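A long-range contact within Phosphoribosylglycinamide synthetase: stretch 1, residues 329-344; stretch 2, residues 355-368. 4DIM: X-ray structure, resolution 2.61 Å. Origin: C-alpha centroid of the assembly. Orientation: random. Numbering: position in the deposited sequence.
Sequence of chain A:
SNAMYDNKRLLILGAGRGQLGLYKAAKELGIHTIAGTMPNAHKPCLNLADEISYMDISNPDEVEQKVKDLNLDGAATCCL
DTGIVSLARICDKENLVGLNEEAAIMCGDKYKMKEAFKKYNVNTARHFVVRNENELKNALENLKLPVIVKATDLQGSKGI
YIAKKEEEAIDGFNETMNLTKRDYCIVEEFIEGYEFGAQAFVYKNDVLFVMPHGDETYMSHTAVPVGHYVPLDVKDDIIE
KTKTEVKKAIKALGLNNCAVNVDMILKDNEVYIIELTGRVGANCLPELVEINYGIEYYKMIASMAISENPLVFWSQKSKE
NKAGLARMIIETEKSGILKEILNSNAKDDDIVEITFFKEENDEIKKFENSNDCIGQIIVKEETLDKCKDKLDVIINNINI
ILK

Stretch 1, residues 329-344: IIETEKSGILKEILNS
Stretch 2 355-368: TFFKEENDEIKKFE

How do the two backbones run? They are antiparallel, with Gly336 opposite Ile364 as a hydrogen-bonded pair (CA to CA 5.2 Å) and Ile337 opposite Glu363 as a non-hydrogen-bonded one (CA to CA 4.5 Å). Gly336 N donates to Ile364 O at 3.0 Å, and Ile364 N to Gly336 O at 2.7 Å. Leu338 N then reaches Asp362 O at 2.8 Å.

What surrounds Leu338, which has the largest covered area? A type II turn, Glu359 to Asp362, closes against its backbone, Asn361 N donating to Leu338 O at 2.9 Å. Asn361 takes the positive phi, 77/11. The Leu338 side chain (t, chi2 67°) points toward stretch 2, its CB lying 3.9 Å from CD1 of Ile364 (m, m).

Where does Phe356 fit? Its ring (m, chi2 -68°) receives Ile341 (m, t) over one face, CG2 standing 3.8 Å from the ring centroid in a CH-pi contact. Ile329 CD1 adds apolar packing, 3.5 Å from Phe356 CE1.

What secures the other end? Phe367 N donates to Glu331 O at 2.7 Å, while Ile330 CG2 covers the Phe367 ring face, 3.7 Å from its centroid. Lys366 N bonds Ser335 OG at 3.1 Å; Lys366 NZ forms a salt bridge with Glu333 OE1 at 3.2 Å, its hydrogen bond weak.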

# COMPACT_ATOMS: atom_id res chain seq x y z
N ILE A 329 -13.58 -4.89 -9.90
CA ILE A 329 -14.92 -4.95 -10.49
C ILE A 329 -15.86 -4.31 -9.47
O ILE A 329 -15.88 -4.75 -8.33
CB ILE A 329 -15.39 -6.38 -10.86
CG1 ILE A 329 -14.40 -7.06 -11.85
CG2 ILE A 329 -16.80 -6.32 -11.48
CD1 ILE A 329 -14.70 -8.52 -12.05
N ILE A 330 -16.62 -3.29 -9.86
CA ILE A 330 -17.52 -2.60 -8.94
C ILE A 330 -18.89 -2.41 -9.57
O ILE A 330 -19.04 -2.52 -10.79
CB ILE A 330 -16.91 -1.24 -8.51
CG1 ILE A 330 -16.67 -0.30 -9.72
CG2 ILE A 330 -15.59 -1.45 -7.73
CD1 ILE A 330 -16.63 1.08 -9.37
N GLU A 331 -19.90 -2.14 -8.71
CA GLU A 331 -21.28 -1.84 -9.15
C GLU A 331 -21.60 -0.43 -8.69
O GLU A 331 -21.39 -0.11 -7.52
CB GLU A 331 -22.29 -2.86 -8.62
CG GLU A 331 -23.73 -2.57 -9.04
CD GLU A 331 -24.01 -2.56 -10.53
OE1 GLU A 331 -23.80 -3.60 -11.19
OE2 GLU A 331 -24.48 -1.51 -11.03
N THR A 332 -22.07 0.42 -9.61
CA THR A 332 -22.32 1.84 -9.33
C THR A 332 -23.78 2.30 -9.39
O THR A 332 -24.08 3.34 -8.81
CB THR A 332 -21.51 2.66 -10.32
OG1 THR A 332 -21.69 2.06 -11.61
CG2 THR A 332 -20.02 2.71 -9.95
N GLU A 333 -24.66 1.59 -10.11
CA GLU A 333 -26.07 2.00 -10.22
C GLU A 333 -27.01 0.80 -9.98
O GLU A 333 -28.08 0.72 -10.58
CB GLU A 333 -26.32 2.65 -11.59
CG GLU A 333 -25.86 4.10 -11.68
CD GLU A 333 -26.82 5.11 -11.08
OE1 GLU A 333 -26.45 5.75 -10.07
OE2 GLU A 333 -27.94 5.26 -11.62
N LYS A 334 -26.65 -0.11 -9.05
CA LYS A 334 -27.51 -1.26 -8.74
C LYS A 334 -27.15 -1.91 -7.39
O LYS A 334 -25.97 -2.00 -7.02
CB LYS A 334 -27.48 -2.33 -9.85
CG LYS A 334 -28.82 -3.03 -10.01
CD LYS A 334 -28.91 -3.91 -11.25
CE LYS A 334 -30.33 -4.41 -11.43
NZ LYS A 334 -30.51 -5.17 -12.70
N SER A 335 -28.18 -2.34 -6.65
CA SER A 335 -28.02 -3.01 -5.37
C SER A 335 -28.95 -4.21 -5.33
O SER A 335 -30.01 -4.18 -5.96
CB SER A 335 -28.32 -2.06 -4.21
OG SER A 335 -27.30 -1.10 -4.02
N GLY A 336 -28.55 -5.25 -4.63
CA GLY A 336 -29.38 -6.44 -4.54
C GLY A 336 -28.67 -7.63 -3.99
O GLY A 336 -27.52 -7.54 -3.54
N ILE A 337 -29.37 -8.77 -3.99
CA ILE A 337 -28.85 -10.04 -3.49
C ILE A 337 -28.45 -10.84 -4.73
O ILE A 337 -29.26 -11.01 -5.64
CB ILE A 337 -29.87 -10.78 -2.56
CG1 ILE A 337 -30.46 -9.83 -1.47
CG2 ILE A 337 -29.21 -11.98 -1.89
CD1 ILE A 337 -32.03 -9.63 -1.54
N LEU A 338 -27.20 -11.32 -4.75
CA LEU A 338 -26.63 -12.03 -5.89
C LEU A 338 -27.20 -13.42 -6.10
O LEU A 338 -27.41 -14.15 -5.13
CB LEU A 338 -25.10 -12.14 -5.70
CG LEU A 338 -24.28 -12.73 -6.86
CD1 LEU A 338 -24.30 -11.81 -8.05
CD2 LEU A 338 -22.85 -12.96 -6.46
N LYS A 339 -27.39 -13.80 -7.38
CA LYS A 339 -27.80 -15.13 -7.84
C LYS A 339 -26.55 -15.82 -8.38
O LYS A 339 -26.13 -16.85 -7.87
CB LYS A 339 -28.92 -15.02 -8.90
CG LYS A 339 -29.35 -16.36 -9.54
CD LYS A 339 -30.47 -16.15 -10.57
CE LYS A 339 -30.17 -16.73 -11.94
NZ LYS A 339 -31.20 -16.35 -12.95
N GLU A 340 -25.93 -15.20 -9.41
CA GLU A 340 -24.70 -15.71 -10.02
C GLU A 340 -24.00 -14.66 -10.89
O GLU A 340 -24.66 -13.77 -11.43
CB GLU A 340 -24.99 -16.96 -10.89
CG GLU A 340 -25.95 -16.73 -12.06
CD GLU A 340 -26.20 -17.95 -12.92
OE1 GLU A 340 -25.26 -18.77 -13.09
OE2 GLU A 340 -27.31 -18.06 -13.49
N ILE A 341 -22.67 -14.83 -11.07
CA ILE A 341 -21.85 -13.98 -11.93
C ILE A 341 -21.48 -14.78 -13.17
O ILE A 341 -20.79 -15.79 -13.05
CB ILE A 341 -20.60 -13.45 -11.21
CG1 ILE A 341 -21.01 -12.72 -9.92
CG2 ILE A 341 -19.83 -12.53 -12.14
CD1 ILE A 341 -19.93 -12.48 -8.89
N LEU A 342 -21.93 -14.32 -14.35
CA LEU A 342 -21.66 -15.00 -15.62
C LEU A 342 -20.38 -14.46 -16.29
O LEU A 342 -20.35 -13.30 -16.69
CB LEU A 342 -22.84 -14.81 -16.56
CG LEU A 342 -24.24 -15.04 -15.96
CD1 LEU A 342 -25.32 -14.77 -17.00
CD2 LEU A 342 -24.37 -16.45 -15.41
N ASN A 343 -19.34 -15.30 -16.41
CA ASN A 343 -18.09 -14.96 -17.08
C ASN A 343 -18.01 -15.74 -18.39
O ASN A 343 -17.61 -16.91 -18.38
CB ASN A 343 -16.87 -15.26 -16.19
CG ASN A 343 -15.55 -14.93 -16.84
OD1 ASN A 343 -15.48 -14.31 -17.89
ND2 ASN A 343 -14.46 -15.35 -16.24
N SER A 344 -18.33 -15.08 -19.51
CA SER A 344 -18.32 -15.72 -20.82
C SER A 344 -16.96 -15.56 -21.54
O SER A 344 -16.87 -15.84 -22.73
CB SER A 344 -19.46 -15.17 -21.69
OG SER A 344 -19.37 -13.79 -22.01
N THR A 355 -11.03 -13.00 -10.64
CA THR A 355 -11.60 -13.62 -9.46
C THR A 355 -12.77 -12.82 -8.97
O THR A 355 -12.74 -11.59 -9.01
CB THR A 355 -10.54 -13.78 -8.34
OG1 THR A 355 -10.01 -12.51 -8.00
CG2 THR A 355 -9.43 -14.76 -8.73
N PHE A 356 -13.77 -13.54 -8.46
CA PHE A 356 -14.95 -12.94 -7.87
C PHE A 356 -14.92 -13.18 -6.36
O PHE A 356 -14.48 -14.23 -5.89
CB PHE A 356 -16.23 -13.51 -8.50
CG PHE A 356 -16.25 -13.24 -9.99
CD1 PHE A 356 -16.38 -11.94 -10.47
CD2 PHE A 356 -15.99 -14.25 -10.90
CE1 PHE A 356 -16.29 -11.67 -11.84
CE2 PHE A 356 -15.88 -13.98 -12.26
CZ PHE A 356 -16.06 -12.70 -12.72
N PHE A 357 -15.31 -12.14 -5.62
CA PHE A 357 -15.39 -12.13 -4.16
C PHE A 357 -16.81 -12.44 -3.65
O PHE A 357 -16.92 -12.91 -2.52
CB PHE A 357 -14.96 -10.76 -3.61
CG PHE A 357 -13.66 -10.20 -4.14
CD1 PHE A 357 -12.55 -11.02 -4.32
CD2 PHE A 357 -13.51 -8.84 -4.36
CE1 PHE A 357 -11.36 -10.50 -4.78
CE2 PHE A 357 -12.32 -8.32 -4.82
CZ PHE A 357 -11.27 -9.16 -5.06
N LYS A 358 -17.87 -12.16 -4.43
CA LYS A 358 -19.25 -12.41 -3.98
C LYS A 358 -19.78 -13.75 -4.54
O LYS A 358 -19.27 -14.27 -5.54
CB LYS A 358 -20.16 -11.22 -4.36
CG LYS A 358 -19.64 -9.84 -3.89
CD LYS A 358 -19.54 -9.73 -2.35
CE LYS A 358 -19.03 -8.40 -1.84
NZ LYS A 358 -20.00 -7.28 -2.05
N GLU A 359 -20.76 -14.33 -3.84
CA GLU A 359 -21.37 -15.63 -4.16
C GLU A 359 -22.89 -15.59 -3.93
O GLU A 359 -23.38 -14.66 -3.29
CB GLU A 359 -20.73 -16.75 -3.32
CG GLU A 359 -20.83 -16.58 -1.80
CD GLU A 359 -20.01 -17.57 -0.98
OE1 GLU A 359 -18.78 -17.65 -1.19
OE2 GLU A 359 -20.60 -18.22 -0.08
N GLU A 360 -23.64 -16.60 -4.45
CA GLU A 360 -25.10 -16.67 -4.29
C GLU A 360 -25.51 -16.33 -2.85
O GLU A 360 -24.88 -16.80 -1.90
CB GLU A 360 -25.68 -18.05 -4.71
CG GLU A 360 -27.21 -18.09 -4.74
CD GLU A 360 -27.93 -18.96 -5.76
OE1 GLU A 360 -29.09 -19.35 -5.50
OE2 GLU A 360 -27.35 -19.21 -6.85
N ASN A 361 -26.51 -15.45 -2.72
CA ASN A 361 -27.06 -14.94 -1.46
C ASN A 361 -26.15 -13.86 -0.81
O ASN A 361 -26.44 -13.45 0.31
CB ASN A 361 -27.39 -16.05 -0.45
CG ASN A 361 -28.23 -17.16 -1.03
OD1 ASN A 361 -29.06 -16.95 -1.93
ND2 ASN A 361 -28.06 -18.36 -0.51
N ASP A 362 -25.12 -13.33 -1.52
CA ASP A 362 -24.33 -12.22 -0.99
C ASP A 362 -24.93 -10.93 -1.50
O ASP A 362 -25.53 -10.90 -2.58
CB ASP A 362 -22.84 -12.28 -1.33
CG ASP A 362 -22.04 -13.26 -0.48
OD1 ASP A 362 -20.81 -13.07 -0.37
OD2 ASP A 362 -22.66 -14.19 0.10
N GLU A 363 -24.76 -9.86 -0.72
CA GLU A 363 -25.30 -8.56 -1.07
C GLU A 363 -24.35 -7.80 -1.95
O GLU A 363 -23.15 -7.74 -1.67
CB GLU A 363 -25.61 -7.73 0.18
CG GLU A 363 -26.47 -6.51 -0.11
CD GLU A 363 -26.80 -5.69 1.11
OE1 GLU A 363 -25.87 -5.33 1.86
OE2 GLU A 363 -28.00 -5.39 1.32
N ILE A 364 -24.91 -7.20 -3.00
CA ILE A 364 -24.24 -6.33 -3.95
C ILE A 364 -24.63 -4.92 -3.53
O ILE A 364 -25.81 -4.56 -3.64
CB ILE A 364 -24.66 -6.66 -5.42
CG1 ILE A 364 -24.50 -8.17 -5.73
CG2 ILE A 364 -23.89 -5.78 -6.42
CD1 ILE A 364 -23.08 -8.77 -5.36
N LYS A 365 -23.67 -4.16 -2.96
CA LYS A 365 -23.93 -2.81 -2.48
C LYS A 365 -23.36 -1.78 -3.45
O LYS A 365 -22.16 -1.82 -3.72
CB LYS A 365 -23.30 -2.59 -1.09
CG LYS A 365 -24.15 -3.07 0.08
CD LYS A 365 -23.38 -3.00 1.41
CE LYS A 365 -23.12 -1.60 1.94
NZ LYS A 365 -21.70 -1.41 2.38
N LYS A 366 -24.21 -0.84 -3.94
CA LYS A 366 -23.80 0.28 -4.79
C LYS A 366 -22.51 0.86 -4.19
O LYS A 366 -22.51 1.34 -3.06
CB LYS A 366 -24.91 1.34 -4.87
CG LYS A 366 -24.63 2.50 -5.82
CD LYS A 366 -24.81 3.86 -5.13
CE LYS A 366 -24.64 5.05 -6.06
NZ LYS A 366 -25.83 5.29 -6.93
N PHE A 367 -21.41 0.70 -4.92
CA PHE A 367 -20.04 1.01 -4.50
C PHE A 367 -19.87 2.35 -3.80
O PHE A 367 -20.18 3.41 -4.34
CB PHE A 367 -19.08 0.96 -5.69
CG PHE A 367 -17.63 0.93 -5.29
CD1 PHE A 367 -16.82 2.04 -5.46
CD2 PHE A 367 -17.07 -0.23 -4.77
CE1 PHE A 367 -15.48 1.99 -5.11
CE2 PHE A 367 -15.72 -0.27 -4.43
CZ PHE A 367 -14.94 0.85 -4.59
N GLU A 368 -19.32 2.25 -2.58
CA GLU A 368 -19.00 3.36 -1.68
C GLU A 368 -17.59 3.14 -1.05
O GLU A 368 -16.83 4.11 -0.96
CB GLU A 368 -20.11 3.59 -0.61
CG GLU A 368 -20.80 2.35 -0.05
CD GLU A 368 -22.14 2.58 0.64
OE1 GLU A 368 -22.26 3.57 1.40
OE2 GLU A 368 -23.05 1.74 0.44